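Local coordinates for protein peptidase family U32 (Geobacillus thermoleovorans, PDB 4HE6) that is of unknown function but forms the all-beta C-terminal domain of a putative peptidase of family U32, at residues Leu11-Asp16 / Phe80-Met85; Gln25-Phe30 / His66-Val71; Gly33-Phe38 / Thr47-Lys52. One frame throughout, in Å; residues are numbered along the deposited sequence.

In the fold
All three contacts lie in one antiparallel sheet of a small all-beta domain without helices. Contact 1 joins strand 10-16 to the segment leading into strand 84-87. Contact 2 joins strand 21-26 to the segment leading into strand 70-74. Contact 3 pairs strand 35-39 with strand 46-49, an outermost strand of the sheet within the chain. Their centres are about 13 to 14 Å apart. Along the chain, contact 1 joins an early strand to a late one, contact 2 lies between its segments, and contact 3 lies between those of contact 2. M85 of contact 1 packs on F30 of contact 2 and on V36 and F38 of contact 3. Early and late sequence parts thus share one sheet.

Contact 1 (Leu11-Asp16 / Phe80-Met85); sequences LVLGYD and FPYNMM
Y82 turns its ring back toward strand 10-16, with CG beside its own backbone N (chi1 -55°). L11 meets it with CG anti to the backbone N (chi1 -178°). The motif is a type II beta turn, F80 to N83, that leads into the antiparallel non-hydrogen-bonded pair L11-M84. L11 CD2 comes to the edge of the ring, near its plane, 3.7 Å from Y82 CD2. L13 CD2 approaches the same ring obliquely, 3.9 Å from Y82 CE2. V12 O sits over one face, offset toward the rim. That oxygen also accepts the hydrogen bond from Y82 N, at 2.7 Å. V12 N in turn donates to N83 O over 2.9 Å, in a nearly straight bond. V12 is therefore gripped through both backbone polar atoms. Its side chain is buried under the turn: CG2 lies 3.4 Å from N83 O, and F38 packs on it too. P81 CB rests near L13 O. At L13 and G14, which both face T23, strand 10-16 has a classic beta bulge. N83 fixes the turn with its side chain. Its ND2 bonds to P41 O, and its OD1 accepts a hydrogen bond from F80 N at 2.9 Å, from above the carbonyl plane.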
ATOM      1  N   LEU A  11      -0.400  -0.992   5.591  1.00  6.42           N
ATOM      2  CA  LEU A  11      -0.689  -2.384   5.934  1.00  6.82           C
ATOM      3  C   LEU A  11      -1.740  -2.894   4.956  1.00  5.60           C
ATOM      4  O   LEU A  11      -2.789  -2.257   4.797  1.00  6.90           O
ATOM      5  CB  LEU A  11      -1.214  -2.462   7.363  1.00  7.54           C
ATOM      6  CG  LEU A  11      -1.541  -3.834   7.938  1.00  7.56           C
ATOM      7  CD1 LEU A  11      -0.268  -4.638   8.052  1.00  8.22           C
ATOM      8  CD2 LEU A  11      -2.186  -3.718   9.313  1.00 10.73           C
ATOM      9  N   VAL A  12      -1.467  -3.987   4.272  1.00  6.08           N
ATOM     10  CA  VAL A  12      -2.456  -4.505   3.307  1.00  6.09           C
ATOM     11  C   VAL A  12      -3.636  -5.104   4.066  1.00  6.11           C
ATOM     12  O   VAL A  12      -3.425  -5.947   4.919  1.00  7.73           O
ATOM     13  CB  VAL A  12      -1.798  -5.562   2.396  1.00  6.98           C
ATOM     14  CG1 VAL A  12      -2.818  -6.122   1.419  1.00  7.36           C
ATOM     15  CG2 VAL A  12      -0.621  -4.967   1.655  1.00  7.74           C
ATOM     16  N   LEU A  13      -4.843  -4.653   3.760  1.00  5.90           N
ATOM     17  CA  LEU A  13      -6.052  -5.207   4.332  1.00  6.88           C
ATOM     18  C   LEU A  13      -6.684  -6.249   3.405  1.00  6.84           C
ATOM     19  O   LEU A  13      -7.441  -7.089   3.855  1.00  9.44           O
ATOM     20  CB  LEU A  13      -7.058  -4.166   4.716  1.00  8.21           C
ATOM     21  CG  LEU A  13      -6.608  -3.098   5.697  1.00  8.70           C
ATOM     22  CD1 LEU A  13      -7.778  -2.173   5.967  1.00 13.24           C
ATOM     23  CD2 LEU A  13      -6.070  -3.721   6.965  1.00 11.45           C
ATOM     24  N   GLY A  14      -6.469  -6.088   2.087  1.00  6.88           N
ATOM     25  CA  GLY A  14      -7.126  -6.973   1.135  1.00  8.71           C
ATOM     26  C   GLY A  14      -6.508  -6.778  -0.220  1.00  7.40           C
ATOM     27  O   GLY A  14      -5.818  -5.805  -0.517  1.00  7.16           O
ATOM     28  N   TYR A  15      -6.779  -7.764  -1.064  1.00  8.30           N
ATOM     29  CA  TYR A  15      -6.271  -7.776  -2.425  1.00  7.54           C
ATOM     30  C   TYR A  15      -7.241  -8.545  -3.323  1.00  7.51           C
ATOM     31  O   TYR A  15      -7.587  -9.651  -2.988  1.00 10.30           O
ATOM     32  CB  TYR A  15      -4.867  -8.452  -2.478  1.00  8.89           C
ATOM     33  CG  TYR A  15      -4.397  -8.620  -3.894  1.00  8.19           C
ATOM     34  CD1 TYR A  15      -3.999  -7.560  -4.683  1.00  8.03           C
ATOM     35  CD2 TYR A  15      -4.330  -9.892  -4.472  1.00  8.04           C
ATOM     36  CE1 TYR A  15      -3.562  -7.701  -5.982  1.00  7.96           C
ATOM     37  CE2 TYR A  15      -3.913 -10.061  -5.801  1.00  7.44           C
ATOM     38  CZ  TYR A  15      -3.531  -8.959  -6.555  1.00  7.91           C
ATOM     39  OH  TYR A  15      -3.114  -9.105  -7.870  1.00  9.40           O
ATOM     40  N   ASP A  16      -7.658  -7.924  -4.401  1.00  7.12           N
ATOM     41  CA  ASP A  16      -8.578  -8.540  -5.367  1.00  7.84           C
ATOM     42  C   ASP A  16      -7.753  -9.161  -6.468  1.00  7.19           C
ATOM     43  O   ASP A  16      -7.199  -8.431  -7.290  1.00  7.08           O
ATOM     44  CB  ASP A  16      -9.559  -7.511  -5.925  1.00  9.10           C
ATOM     45  CG  ASP A  16     -10.576  -8.119  -6.863  1.00 10.07           C
ATOM     46  OD1 ASP A  16     -10.336  -9.156  -7.490  1.00 12.29           O
ATOM     47  OD2 ASP A  16     -11.661  -7.482  -6.945  1.00 12.58           O
ATOM     48  N   PHE A  80      -1.038 -10.679   0.038  1.00  7.85           N
ATOM     49  CA  PHE A  80      -1.937 -11.256   1.019  1.00  8.22           C
ATOM     50  C   PHE A  80      -2.294 -10.249   2.081  1.00  7.21           C
ATOM     51  O   PHE A  80      -1.527  -9.329   2.352  1.00  7.48           O
ATOM     52  CB  PHE A  80      -1.268 -12.443   1.685  1.00  9.91           C
ATOM     53  CG  PHE A  80      -0.965 -13.570   0.790  1.00 10.90           C
ATOM     54  CD1 PHE A  80       0.280 -13.778   0.252  1.00 15.89           C
ATOM     55  CD2 PHE A  80      -2.004 -14.464   0.467  1.00 13.19           C
ATOM     56  CE1 PHE A  80       0.555 -14.821  -0.602  1.00 17.54           C
ATOM     57  CE2 PHE A  80      -1.748 -15.510  -0.385  1.00 13.66           C
ATOM     58  CZ  PHE A  80      -0.488 -15.702  -0.912  1.00 15.40           C
ATOM     59  N   PRO A  81      -3.445 -10.389   2.718  1.00  8.52           N
ATOM     60  CA  PRO A  81      -3.777  -9.529   3.858  1.00  7.83           C
ATOM     61  C   PRO A  81      -2.643  -9.583   4.863  1.00  6.69           C
ATOM     62  O   PRO A  81      -2.106 -10.609   5.209  1.00  7.93           O
ATOM     63  CB  PRO A  81      -5.041 -10.174   4.383  1.00 10.12           C
ATOM     64  CG  PRO A  81      -5.693 -10.794   3.164  1.00 11.22           C
ATOM     65  CD  PRO A  81      -4.517 -11.360   2.421  1.00 10.38           C
ATOM     66  N   TYR A  82      -2.280  -8.371   5.323  1.00  6.23           N
ATOM     67  CA  TYR A  82      -1.307  -8.127   6.380  1.00  6.33           C
ATOM     68  C   TYR A  82       0.133  -8.239   5.948  1.00  6.40           C
ATOM     69  O   TYR A  82       1.034  -8.078   6.769  1.00  7.67           O
ATOM     70  CB  TYR A  82      -1.647  -8.886   7.702  1.00  6.99           C
ATOM     71  CG  TYR A  82      -3.055  -8.468   8.072  1.00  8.39           C
ATOM     72  CD1 TYR A  82      -4.146  -9.214   7.769  1.00  9.00           C
ATOM     73  CD2 TYR A  82      -3.298  -7.208   8.621  1.00  9.70           C
ATOM     74  CE1 TYR A  82      -5.458  -8.837   8.034  1.00  9.82           C
ATOM     75  CE2 TYR A  82      -4.573  -6.800   8.887  1.00  9.98           C
ATOM     76  CZ  TYR A  82      -5.645  -7.593   8.599  1.00  9.99           C
ATOM     77  OH  TYR A  82      -6.939  -7.182   8.848  1.00 13.24           O
ATOM     78  N   ASN A  83       0.378  -8.398   4.611  1.00  6.47           N
ATOM     79  CA  ASN A  83       1.632  -7.928   4.090  1.00  6.05           C
ATOM     80  C   ASN A  83       1.755  -6.423   4.346  1.00  5.23           C
ATOM     81  O   ASN A  83       0.788  -5.754   4.609  1.00  6.45           O
ATOM     82  CB  ASN A  83       1.768  -8.283   2.611  1.00  7.10           C
ATOM     83  CG  ASN A  83       2.003  -9.792   2.341  1.00  9.55           C
ATOM     84  OD1 ASN A  83       1.585 -10.310   1.333  1.00 12.09           O
ATOM     85  ND2 ASN A  83       2.628 -10.563   3.229  1.00 15.60           N
ATOM     86  N   MET A  84       2.980  -5.952   4.272  1.00  6.06           N
ATOM     87  CA  MET A  84       3.292  -4.581   4.608  1.00  6.79           C
ATOM     88  C   MET A  84       3.866  -3.846   3.412  1.00  6.21           C
ATOM     89  O   MET A  84       4.335  -4.433   2.435  1.00  6.08           O
ATOM     90  CB  MET A  84       4.299  -4.620   5.769  0.57  9.56           C
ATOM     91  CG  MET A  84       3.869  -5.388   7.022  0.57  8.21           C
ATOM     92  SD  MET A  84       4.982  -5.391   8.441  0.57  8.66           S
ATOM     93  CE  MET A  84       5.028  -3.698   8.978  0.57 13.80           C
ATOM     94  N   MET A  85       3.824  -2.521   3.481  1.00  6.20           N
ATOM     95  CA  MET A  85       4.317  -1.652   2.443  1.00  6.06           C
ATOM     96  C   MET A  85       5.189  -0.568   3.053  1.00  6.28           C
ATOM     97  O   MET A  85       4.816   0.014   4.069  1.00  8.05           O
ATOM     98  CB  MET A  85       3.138  -0.947   1.724  1.00  6.42           C
ATOM     99  CG  MET A  85       3.562  -0.215   0.475  1.00  6.55           C
ATOM    100  SD  MET A  85       2.226   0.768  -0.269  1.00  7.70           S
ATOM    101  CE  MET A  85       2.317   2.206   0.784  1.00 10.23           C
TER

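Contact 2 (Gln25-Phe30 / His66-Val71); sequences QQRNHF and HPLQIV. With ACT (acetate ion), chain C.
Q26 is bonded to the other segment through both its backbone N and O. Q26 N donates to Q69 O at 2.9 Å, with an almost straight N-H...O angle of 170°. L68 N returns a bond to Q26 O, also 2.9 Å, from above the carbonyl plane. A second, weak bond runs from L68 N to Q26 OE1 at 3.5 Å. The Q26 chain bends at CG (chi2 -93°), which places CD beneath the type II beta turn H66 to Q69, near H66 O. There OE1 lies 3.1 Å from P67 CA, while NE2 donates to A64 O. Beside the turn, Q25 and I70 form an antiparallel non-hydrogen-bonded pair between strands 21-26 and 70-74. Away from the turn, H29 NE2 donates to an acetate oxygen, OXT, at 2.9 Å. R65 also binds this acetate, which probably came from the crystallisation liquor. Q25 and L68 run side by side, with Q25 CD 3.6 Å from L68 CD2. F30 and V71 meet tip to tip, CZ to CG2 at 3.7 Å, and both also touch I53. The Q26 amide thus has a firm partner at NE2 but a weak L68 bond at OE1, so backbone bonds carry most of the polar contact.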
ATOM      1  N   GLN A  25      -4.301   0.116   4.479  1.00  6.62           N
ATOM      2  CA  GLN A  25      -4.481   1.041   5.593  1.00  6.68           C
ATOM      3  C   GLN A  25      -3.209   1.863   5.706  1.00  6.83           C
ATOM      4  O   GLN A  25      -2.128   1.346   5.963  1.00  8.23           O
ATOM      5  CB  GLN A  25      -4.776   0.264   6.851  1.00  7.89           C
ATOM      6  CG  GLN A  25      -5.016   1.120   8.104  1.00 10.86           C
ATOM      7  CD  GLN A  25      -5.229   0.250   9.324  1.00 15.62           C
ATOM      8  OE1 GLN A  25      -4.304  -0.514   9.659  1.00 19.31           O
ATOM      9  NE2 GLN A  25      -6.375   0.273  10.011  1.00 15.34           N
ATOM     10  N   GLN A  26      -3.335   3.157   5.485  1.00  7.26           N
ATOM     11  CA  GLN A  26      -2.181   4.056   5.536  1.00  7.14           C
ATOM     12  C   GLN A  26      -1.624   4.124   6.943  1.00  7.65           C
ATOM     13  O   GLN A  26      -2.372   4.150   7.918  1.00  8.50           O
ATOM     14  CB  GLN A  26      -2.607   5.437   5.061  1.00  8.84           C
ATOM     15  CG  GLN A  26      -1.476   6.453   4.840  1.00  8.15           C
ATOM     16  CD  GLN A  26      -1.193   7.323   6.026  1.00 10.39           C
ATOM     17  OE1 GLN A  26      -1.300   6.925   7.176  1.00 12.92           O
ATOM     18  NE2 GLN A  26      -0.790   8.572   5.746  1.00  9.06           N
ATOM     19  N   ARG A  27      -0.307   4.163   7.021  1.00  7.27           N
ATOM     20  CA  ARG A  27       0.352   4.499   8.272  1.00  8.14           C
ATOM     21  C   ARG A  27       1.215   5.748   8.177  1.00  8.08           C
ATOM     22  O   ARG A  27       1.360   6.421   9.186  1.00  9.24           O
ATOM     23  CB  ARG A  27       1.113   3.255   8.798  0.54  8.12           C
ATOM     24  CG  ARG A  27       1.057   3.108  10.308  0.54  8.29           C
ATOM     25  CD  ARG A  27      -0.342   3.008  10.883  0.54 10.07           C
ATOM     26  NE  ARG A  27      -0.426   2.477  12.219  0.54 10.46           N
ATOM     27  CZ  ARG A  27      -0.669   1.246  12.640  0.54  9.34           C
ATOM     28  NH1 ARG A  27      -0.918   0.240  11.792  0.54  9.41           N
ATOM     29  NH2 ARG A  27      -0.708   0.987  13.922  0.54  8.91           N
ATOM     30  N   ASN A  28       1.787   6.005   7.018  1.00  7.74           N
ATOM     31  CA  ASN A  28       2.560   7.252   6.803  1.00  7.63           C
ATOM     32  C   ASN A  28       2.330   7.716   5.365  1.00  7.69           C
ATOM     33  O   ASN A  28       1.957   6.920   4.506  1.00  7.92           O
ATOM     34  CB  ASN A  28       4.038   7.056   7.104  1.00  8.07           C
ATOM     35  CG  ASN A  28       4.319   6.866   8.562  1.00  8.55           C
ATOM     36  OD1 ASN A  28       4.292   7.831   9.350  1.00  9.12           O
ATOM     37  ND2 ASN A  28       4.532   5.645   8.984  1.00  9.27           N
ATOM     38  N   HIS A  29       2.603   8.978   5.116  1.00  8.42           N
ATOM     39  CA  HIS A  29       2.268   9.598   3.844  1.00  8.82           C
ATOM     40  C   HIS A  29       2.875   8.858   2.642  1.00  7.41           C
ATOM     41  O   HIS A  29       4.054   8.551   2.603  1.00  9.54           O
ATOM     42  CB  HIS A  29       2.891  11.008   3.841  1.00 11.68           C
ATOM     43  CG  HIS A  29       2.527  11.905   2.743  1.00  9.69           C
ATOM     44  ND1 HIS A  29       2.937  11.781   1.436  1.00 10.60           N
ATOM     45  CD2 HIS A  29       1.730  13.009   2.794  1.00 10.99           C
ATOM     46  CE1 HIS A  29       2.420  12.769   0.734  1.00 11.09           C
ATOM     47  NE2 HIS A  29       1.692  13.511   1.519  1.00 10.90           N
ATOM     48  N   PHE A  30       2.058   8.681   1.603  1.00  6.46           N
ATOM     49  CA  PHE A  30       2.550   8.261   0.327  1.00  6.76           C
ATOM     50  C   PHE A  30       1.605   8.836  -0.749  1.00  6.75           C
ATOM     51  O   PHE A  30       0.473   9.236  -0.450  1.00  7.97           O
ATOM     52  CB  PHE A  30       2.667   6.737   0.190  1.00  6.94           C
ATOM     53  CG  PHE A  30       1.404   5.945   0.388  1.00  6.79           C
ATOM     54  CD1 PHE A  30       0.608   5.638  -0.716  1.00  7.86           C
ATOM     55  CD2 PHE A  30       1.023   5.500   1.611  1.00  7.33           C
ATOM     56  CE1 PHE A  30      -0.512   4.842  -0.557  1.00  9.21           C
ATOM     57  CE2 PHE A  30      -0.097   4.719   1.799  1.00  8.04           C
ATOM     58  CZ  PHE A  30      -0.883   4.414   0.704  1.00  8.55           C
ATOM     59  N   HIS A  66      -3.538  10.934   5.560  1.00  8.49           N
ATOM     60  CA  HIS A  66      -4.266  10.870   6.808  1.00  9.20           C
ATOM     61  C   HIS A  66      -4.045   9.525   7.482  1.00  8.75           C
ATOM     62  O   HIS A  66      -4.426   8.499   6.911  1.00  8.66           O
ATOM     63  CB  HIS A  66      -5.737  11.055   6.551  1.00 10.10           C
ATOM     64  CG  HIS A  66      -6.093  12.377   5.996  1.00 12.55           C
ATOM     65  ND1 HIS A  66      -5.782  13.569   6.613  1.00 16.28           N
ATOM     66  CD2 HIS A  66      -6.716  12.659   4.855  1.00 16.26           C
ATOM     67  CE1 HIS A  66      -6.249  14.536   5.835  1.00 19.91           C
ATOM     68  NE2 HIS A  66      -6.813  14.022   4.775  1.00 17.63           N
ATOM     69  N   PRO A  67      -3.382   9.522   8.629  1.00  9.03           N
ATOM     70  CA  PRO A  67      -3.057   8.244   9.305  1.00  9.41           C
ATOM     71  C   PRO A  67      -4.298   7.350   9.453  1.00  7.77           C
ATOM     72  O   PRO A  67      -5.350   7.744   9.913  1.00  9.26           O
ATOM     73  CB  PRO A  67      -2.486   8.692  10.641  1.00 11.94           C
ATOM     74  CG  PRO A  67      -1.822   9.977  10.275  1.00 14.38           C
ATOM     75  CD  PRO A  67      -2.804  10.667   9.355  1.00 11.36           C
ATOM     76  N   LEU A  68      -4.115   6.103   9.047  1.00  7.67           N
ATOM     77  CA  LEU A  68      -5.041   4.982   9.215  1.00  7.89           C
ATOM     78  C   LEU A  68      -6.271   5.032   8.314  1.00  6.98           C
ATOM     79  O   LEU A  68      -7.150   4.194   8.444  1.00  7.65           O
ATOM     80  CB  LEU A  68      -5.390   4.785  10.705  1.00  9.97           C
ATOM     81  CG  LEU A  68      -4.208   4.364  11.553  1.00 10.62           C
ATOM     82  CD1 LEU A  68      -4.484   4.448  13.054  1.00 14.94           C
ATOM     83  CD2 LEU A  68      -3.770   2.954  11.214  1.00 19.15           C
ATOM     84  N   GLN A  69      -6.295   6.024   7.382  1.00  7.75           N
ATOM     85  CA  GLN A  69      -7.334   5.962   6.364  1.00  7.42           C
ATOM     86  C   GLN A  69      -7.079   4.776   5.427  1.00  6.30           C
ATOM     87  O   GLN A  69      -5.939   4.385   5.198  1.00  8.36           O
ATOM     88  CB  GLN A  69      -7.435   7.321   5.678  1.00 10.44           C
ATOM     89  CG  GLN A  69      -8.116   8.358   6.699  1.00 11.44           C
ATOM     90  CD  GLN A  69      -8.621   9.623   6.109  1.00 12.09           C
ATOM     91  OE1 GLN A  69      -8.374   9.895   4.880  1.00 14.55           O
ATOM     92  NE2 GLN A  69      -9.251  10.530   6.844  1.00 15.13           N
ATOM     93  N   ILE A  70      -8.148   4.227   4.906  1.00  7.10           N
ATOM     94  CA  ILE A  70      -8.107   3.089   3.985  1.00  7.38           C
ATOM     95  C   ILE A  70      -8.104   3.610   2.550  1.00  7.24           C
ATOM     96  O   ILE A  70      -8.947   4.450   2.179  1.00  8.59           O
ATOM     97  CB  ILE A  70      -9.272   2.137   4.234  1.00  9.36           C
ATOM     98  CG1 ILE A  70      -9.255   1.562   5.652  1.00 11.27           C
ATOM     99  CG2 ILE A  70      -9.232   1.033   3.194  1.00 10.17           C
ATOM    100  CD1 ILE A  70     -10.509   0.847   6.068  1.00 14.22           C
ATOM    101  N   VAL A  71      -7.153   3.173   1.748  1.00  6.83           N
ATOM    102  CA  VAL A  71      -7.050   3.619   0.367  1.00  6.96           C
ATOM    103  C   VAL A  71      -6.907   2.355  -0.536  1.00  6.17           C
ATOM    104  O   VAL A  71      -6.630   1.249  -0.050  1.00  7.41           O
ATOM    105  CB  VAL A  71      -5.912   4.608   0.138  1.00  8.11           C
ATOM    106  CG1 VAL A  71      -6.104   5.811   1.048  1.00 10.08           C
ATOM    107  CG2 VAL A  71      -4.559   3.966   0.338  1.00  8.84           C
TER
HETATM  108  C   ACT C 502       1.083  16.907   1.803  0.75 11.76           C
HETATM  109  O   ACT C 502       0.326  16.896   2.784  0.75 12.08           O
HETATM  110  OXT ACT C 502       0.878  16.203   0.789  0.75 11.82           O
HETATM  111  CH3 ACT C 502       2.305  17.782   1.832  0.75 14.73           C

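Contact 3 (Gly33-Phe38 / Thr47-Lys52); sequences GDEVEF and TQVIEK
T47, I50 and Q48 bury the most surface here, against E37, V36 and the backbone of strand 35-39. T47 crosses E37 at a slant, with CG2 3.9 Å from E37 CB. Its OG1 shares a water with E35: the water lies 2.8 Å from T47 OG1 and donates to E35 OE1. The E35 chain bends at CG (chi2 73°), which brings CD over the Q48 peptide, 3.2 Å from Q48 O. An alanine in place of E35 would probably leave this water without its carboxylate partner and open a gap above that peptide. Q48 pairs its backbone with V36 in both directions: V36 N donates to Q48 O at 2.9 Å and Q48 N to V36 O at 3.0 Å. Its side chain sets CG against V36 CG2, and its amide lies near the F38 ring, their planes 71° apart. The amide is held by V49 O, K74 O and K76 N. I50 crosses V36 at about a right angle, with CD1 3.8 Å from V36 CG2, and F73 also packs on I50. I50 N donates to D34 O, and I50 O accepts a hydrogen bond from G33 N at 2.8 Å. The pairing thus runs on past the start of strand 35-39 and the end of strand 46-49. It is an antiparallel beta hairpin, with E35, E37, T47 and V49 on one face and V36 and Q48 on the other.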
ATOM      1  N   GLY A  33       3.270   8.417  -7.843  1.00  7.58           N
ATOM      2  CA  GLY A  33       4.619   8.651  -8.267  1.00  8.68           C
ATOM      3  C   GLY A  33       5.664   8.153  -7.320  1.00  8.02           C
ATOM      4  O   GLY A  33       6.835   8.016  -7.710  1.00  9.24           O
ATOM      5  N   ASP A  34       5.286   7.871  -6.066  1.00  7.43           N
ATOM      6  CA  ASP A  34       6.232   7.345  -5.113  1.00  6.84           C
ATOM      7  C   ASP A  34       6.559   5.894  -5.462  1.00  6.83           C
ATOM      8  O   ASP A  34       5.715   5.137  -5.954  1.00  7.71           O
ATOM      9  CB  ASP A  34       5.655   7.376  -3.693  1.00  7.91           C
ATOM     10  CG  ASP A  34       5.572   8.702  -3.021  1.00  8.37           C
ATOM     11  OD1 ASP A  34       6.163   9.658  -3.573  1.00 11.41           O
ATOM     12  OD2 ASP A  34       4.954   8.784  -1.940  1.00  8.87           O
ATOM     13  N   GLU A  35       7.787   5.508  -5.106  1.00  7.21           N
ATOM     14  CA  GLU A  35       8.172   4.111  -5.147  1.00  7.30           C
ATOM     15  C   GLU A  35       7.970   3.475  -3.775  1.00  6.64           C
ATOM     16  O   GLU A  35       8.398   4.039  -2.749  1.00  7.77           O
ATOM     17  CB  GLU A  35       9.629   3.948  -5.536  1.00  8.00           C
ATOM     18  CG  GLU A  35       9.951   2.561  -6.060  1.00  8.45           C
ATOM     19  CD  GLU A  35       9.425   2.281  -7.429  1.00  9.35           C
ATOM     20  OE1 GLU A  35       9.514   1.091  -7.845  1.00 11.11           O
ATOM     21  OE2 GLU A  35       8.922   3.209  -8.086  1.00 10.09           O
ATOM     22  N   VAL A  36       7.375   2.285  -3.776  1.00  6.21           N
ATOM     23  CA  VAL A  36       7.119   1.525  -2.574  1.00  6.20           C
ATOM     24  C   VAL A  36       7.636   0.119  -2.731  1.00  5.99           C
ATOM     25  O   VAL A  36       7.836  -0.373  -3.825  1.00  7.53           O
ATOM     26  CB  VAL A  36       5.613   1.540  -2.180  1.00  7.12           C
ATOM     27  CG1 VAL A  36       5.137   2.954  -1.940  1.00  8.36           C
ATOM     28  CG2 VAL A  36       4.794   0.850  -3.233  1.00  7.75           C
ATOM     29  N   GLU A  37       7.808  -0.549  -1.620  1.00  7.13           N
ATOM     30  CA  GLU A  37       8.128  -1.966  -1.555  1.00  6.50           C
ATOM     31  C   GLU A  37       7.107  -2.664  -0.715  1.00  5.82           C
ATOM     32  O   GLU A  37       6.813  -2.234   0.410  1.00  6.96           O
ATOM     33  CB  GLU A  37       9.537  -2.177  -0.953  1.00  7.87           C
ATOM     34  CG  GLU A  37       9.992  -3.631  -1.088  1.00 10.25           C
ATOM     35  CD  GLU A  37      11.312  -3.917  -0.442  1.00 13.01           C
ATOM     36  OE1 GLU A  37      12.108  -4.673  -1.045  1.00 18.12           O
ATOM     37  OE2 GLU A  37      11.613  -3.433   0.654  1.00 17.20           O
ATOM     38  N   PHE A  38       6.572  -3.761  -1.230  1.00  5.95           N
ATOM     39  CA  PHE A  38       5.748  -4.662  -0.466  1.00  5.48           C
ATOM     40  C   PHE A  38       6.611  -5.795   0.047  1.00  5.59           C
ATOM     41  O   PHE A  38       7.501  -6.293  -0.638  1.00  6.67           O
ATOM     42  CB  PHE A  38       4.596  -5.216  -1.326  1.00  5.91           C
ATOM     43  CG  PHE A  38       3.554  -4.169  -1.618  1.00  5.92           C
ATOM     44  CD1 PHE A  38       3.545  -3.462  -2.842  1.00  7.68           C
ATOM     45  CD2 PHE A  38       2.607  -3.876  -0.652  1.00  6.54           C
ATOM     46  CE1 PHE A  38       2.543  -2.518  -3.024  1.00  7.38           C
ATOM     47  CE2 PHE A  38       1.619  -2.929  -0.903  1.00  6.51           C
ATOM     48  CZ  PHE A  38       1.577  -2.245  -2.093  1.00  7.30           C
ATOM     49  N   THR A  47       9.040  -4.100  -5.603  1.00  7.69           N
ATOM     50  CA  THR A  47       8.842  -2.665  -5.655  1.00  7.21           C
ATOM     51  C   THR A  47       7.929  -2.278  -6.800  1.00  6.16           C
ATOM     52  O   THR A  47       7.837  -3.008  -7.799  1.00  8.23           O
ATOM     53  CB  THR A  47      10.175  -1.892  -5.792  1.00  8.85           C
ATOM     54  OG1 THR A  47      10.841  -2.346  -6.976  1.00 12.09           O
ATOM     55  CG2 THR A  47      11.048  -2.114  -4.585  1.00 13.34           C
ATOM     56  N   GLN A  48       7.289  -1.144  -6.665  1.00  6.13           N
ATOM     57  CA  GLN A  48       6.481  -0.585  -7.750  1.00  6.61           C
ATOM     58  C   GLN A  48       6.309   0.904  -7.511  1.00  5.92           C
ATOM     59  O   GLN A  48       6.493   1.431  -6.408  1.00  6.42           O
ATOM     60  CB  GLN A  48       5.107  -1.234  -7.849  1.00  6.77           C
ATOM     61  CG  GLN A  48       4.183  -0.877  -6.705  1.00  6.88           C
ATOM     62  CD  GLN A  48       2.787  -1.362  -6.970  1.00  6.38           C
ATOM     63  OE1 GLN A  48       2.527  -2.554  -6.887  1.00  7.72           O
ATOM     64  NE2 GLN A  48       1.890  -0.421  -7.261  1.00  7.56           N
ATOM     65  N   VAL A  49       5.852   1.570  -8.586  1.00  6.31           N
ATOM     66  CA  VAL A  49       5.351   2.942  -8.482  1.00  5.76           C
ATOM     67  C   VAL A  49       3.890   2.885  -8.139  1.00  5.49           C
ATOM     68  O   VAL A  49       3.125   2.023  -8.591  1.00  7.04           O
ATOM     69  CB  VAL A  49       5.594   3.736  -9.803  1.00  6.65           C
ATOM     70  CG1 VAL A  49       4.822   3.175 -10.991  1.00  8.21           C
ATOM     71  CG2 VAL A  49       5.288   5.201  -9.569  1.00  7.67           C
ATOM     72  N   ILE A  50       3.437   3.816  -7.322  1.00  6.67           N
ATOM     73  CA  ILE A  50       2.022   4.046  -7.060  1.00  6.86           C
ATOM     74  C   ILE A  50       1.461   4.909  -8.158  1.00  6.10           C
ATOM     75  O   ILE A  50       1.918   6.037  -8.366  1.00  7.33           O
ATOM     76  CB  ILE A  50       1.800   4.742  -5.707  1.00  9.60           C
ATOM     77  CG1 ILE A  50       2.494   4.012  -4.520  1.00 14.54           C
ATOM     78  CG2 ILE A  50       0.308   5.040  -5.531  1.00 13.62           C
ATOM     79  CD1 ILE A  50       1.687   2.969  -3.929  1.00 22.69           C
ATOM     80  N   GLU A  51       0.516   4.408  -8.944  1.00  6.89           N
ATOM     81  CA  GLU A  51       0.043   5.126 -10.111  1.00  8.36           C
ATOM     82  C   GLU A  51      -0.985   6.190  -9.810  1.00  7.82           C
ATOM     83  O   GLU A  51      -1.048   7.220 -10.469  1.00  9.75           O
ATOM     84  CB  GLU A  51      -0.615   4.195 -11.125  0.51  8.28           C
ATOM     85  CG  GLU A  51       0.422   3.554 -12.018  0.51 13.63           C
ATOM     86  CD  GLU A  51      -0.163   2.880 -13.238  0.51 17.50           C
ATOM     87  OE1 GLU A  51      -0.463   1.686 -13.050  0.51 13.91           O
ATOM     88  OE2 GLU A  51      -0.280   3.497 -14.329  0.51 20.75           O
ATOM     89  N   LYS A  52      -1.861   5.889  -8.900  1.00  8.02           N
ATOM     90  CA  LYS A  52      -3.159   6.555  -8.699  1.00  8.25           C
ATOM     91  C   LYS A  52      -3.780   5.938  -7.438  1.00  6.91           C
ATOM     92  O   LYS A  52      -3.643   4.734  -7.268  1.00  8.07           O
ATOM     93  CB  LYS A  52      -4.082   6.291  -9.885  0.63 10.95           C
ATOM     94  CG  LYS A  52      -5.312   7.161  -9.846  0.63  9.32           C
ATOM     95  CD  LYS A  52      -6.024   7.210 -11.221  0.63  9.12           C
ATOM     96  CE  LYS A  52      -6.589   5.873 -11.559  0.63  9.83           C
ATOM     97  NZ  LYS A  52      -7.101   5.818 -12.952  0.63 10.08           N
TER
HETATM   98  O   HOH W   1      10.089  -1.496  -9.543  1.00 31.44           O